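Local coordinates for A-type flavoprotein (Giardia intestinalis, PDB 2Q9U) that scavenges oxygen in a human parasite, probably passing electrons from its flavin mononucleotide to a diiron centre held in a beta-lactamase-like domain, at residues A[171-175]-A[242-246]. Numbering follows the deposited sequence.
Sequences DGFGQ and AIAEY. With FEO (mu-oxo-diiron), chain G.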
loop_
_atom_site.group_PDB
_atom_site.type_symbol
_atom_site.label_atom_id
_atom_site.label_comp_id
_atom_site.label_asym_id
_atom_site.label_seq_id
_atom_site.Cartn_x
_atom_site.Cartn_y
_atom_site.Cartn_z
ATOM N N ASP A 171 13.993 24.831 -6.880
ATOM C CA ASP A 171 12.725 24.317 -6.371
ATOM C C ASP A 171 11.574 25.236 -6.785
ATOM O O ASP A 171 10.423 24.785 -7.031
ATOM C CB ASP A 171 12.736 24.214 -4.841
ATOM C CG ASP A 171 13.379 22.915 -4.313
ATOM O OD1 ASP A 171 13.453 21.868 -5.020
ATOM O OD2 ASP A 171 13.794 22.962 -3.143
ATOM N N GLY A 172 11.864 26.538 -6.863
ATOM C CA GLY A 172 10.839 27.485 -7.314
ATOM C C GLY A 172 10.219 27.083 -8.638
ATOM O O GLY A 172 10.925 26.669 -9.568
ATOM N N PHE A 173 8.894 27.209 -8.717
ATOM C CA PHE A 173 8.116 26.893 -9.926
ATOM C C PHE A 173 8.121 25.408 -10.268
ATOM O O PHE A 173 7.686 25.014 -11.348
ATOM C CB PHE A 173 8.542 27.727 -11.151
ATOM C CG PHE A 173 8.292 29.196 -10.976
ATOM C CD1 PHE A 173 9.258 30.008 -10.357
ATOM C CD2 PHE A 173 7.092 29.755 -11.393
ATOM C CE1 PHE A 173 9.010 31.385 -10.165
ATOM C CE2 PHE A 173 6.829 31.127 -11.213
ATOM C CZ PHE A 173 7.799 31.934 -10.595
ATOM N N GLY A 174 8.577 24.588 -9.314
ATOM C CA GLY A 174 8.682 23.152 -9.532
ATOM C C GLY A 174 7.377 22.398 -9.390
ATOM O O GLY A 174 6.402 22.891 -8.775
ATOM N N GLN A 175 7.363 21.172 -9.934
ATOM C CA GLN A 175 6.289 20.227 -9.637
ATOM C C GLN A 175 6.928 18.839 -9.662
ATOM O O GLN A 175 7.839 18.555 -10.462
ATOM C CB GLN A 175 5.123 20.264 -10.655
ATOM C CG GLN A 175 5.050 21.501 -11.589
ATOM C CD GLN A 175 6.110 21.464 -12.694
ATOM O OE1 GLN A 175 6.246 20.470 -13.418
ATOM N NE2 GLN A 175 6.847 22.553 -12.840
ATOM N N ALA A 242 1.676 30.482 -14.083
ATOM C CA ALA A 242 2.446 30.008 -12.955
ATOM C C ALA A 242 2.782 31.194 -12.030
ATOM O O ALA A 242 2.595 31.119 -10.812
ATOM C CB ALA A 242 3.702 29.343 -13.449
ATOM N N ILE A 243 3.310 32.258 -12.627
ATOM C CA ILE A 243 3.641 33.482 -11.897
ATOM C C ILE A 243 2.407 34.045 -11.189
ATOM O O ILE A 243 2.492 34.398 -10.000
ATOM C CB ILE A 243 4.283 34.551 -12.817
ATOM C CG1 ILE A 243 5.674 34.083 -13.264
ATOM C CG2 ILE A 243 4.426 35.888 -12.067
ATOM C CD1 ILE A 243 6.252 34.859 -14.443
ATOM N N ALA A 244 1.283 34.096 -11.911
ATOM C CA ALA A 244 0.013 34.624 -11.343
ATOM C C ALA A 244 -0.476 33.839 -10.119
ATOM O O ALA A 244 -0.973 34.442 -9.158
ATOM C CB ALA A 244 -1.064 34.684 -12.386
ATOM N N GLU A 245 -0.332 32.510 -10.146
ATOM C CA GLU A 245 -0.710 31.679 -8.989
ATOM C C GLU A 245 0.183 31.957 -7.770
ATOM O O GLU A 245 -0.318 32.132 -6.651
ATOM C CB GLU A 245 -0.672 30.188 -9.360
ATOM C CG GLU A 245 -1.051 29.219 -8.188
ATOM C CD GLU A 245 -2.504 29.339 -7.737
ATOM O OE1 GLU A 245 -3.348 29.788 -8.540
ATOM O OE2 GLU A 245 -2.806 28.972 -6.581
ATOM N N TYR A 246 1.504 31.949 -7.960
ATOM C CA TYR A 246 2.413 32.328 -6.873
ATOM C C TYR A 246 2.092 33.724 -6.322
ATOM O O TYR A 246 2.126 33.961 -5.101
ATOM C CB TYR A 246 3.861 32.307 -7.354
ATOM C CG TYR A 246 4.591 31.010 -7.217
ATOM C CD1 TYR A 246 4.077 29.939 -6.472
ATOM C CD2 TYR A 246 5.847 30.862 -7.807
ATOM C CE1 TYR A 246 4.785 28.741 -6.356
ATOM C CE2 TYR A 246 6.562 29.697 -7.689
ATOM C CZ TYR A 246 6.035 28.636 -6.965
ATOM O OH TYR A 246 6.793 27.500 -6.869
HETATM FE FE1 FEO G . 13.958 19.948 -4.596
HETATM FE FE2 FEO G . 14.387 21.696 -1.646
HETATM O O FEO G . 14.941 20.335 -3.080
HETATM O O HOH W 1 5.365 25.068 -7.237
#
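Phe-173 and Tyr-246 meet as an edge-to-face (T-shaped) pair. The edge of the tyrosine ring points at one face of the phenylalanine ring, with planes at 60° and centroids 4.7 Å apart. Tyr-246 CE2 sits over the middle of that face. Phe-173 CG lies beside its own backbone N (chi1 -64°), and the end of the ring reaches helix 236-250. Ala-242 CB lies at the ring's edge, 4.0 Å from Phe-173 CD2. Ile-243 CG1 comes obliquely to Phe-173 CE2 at 3.8 Å.

The same tyrosine also takes a backbone bond. Phe-173 N donates to Tyr-246 OH at 2.8 Å, with an N-H...O angle of 148°. Tyr-246 OH donates a hydrogen bond to a water at 2.8 Å, and that water donates to Gly-174 O. The hydroxyl thus grips the type II turn from Asp-171 to Gly-174 directly at Phe-173 N and through the water at Gly-174 O. Thr-200, Leu-204 and Met-211 pack on Tyr-246.

Asp-171, which starts the turn, bridges the two irons through OD1 and OD2. The buried hydroxyl both accepts and donates, so its polar needs are met. Ring packing and hydrogen bonding together tie the loop that follows the bridging carboxylate to the helix.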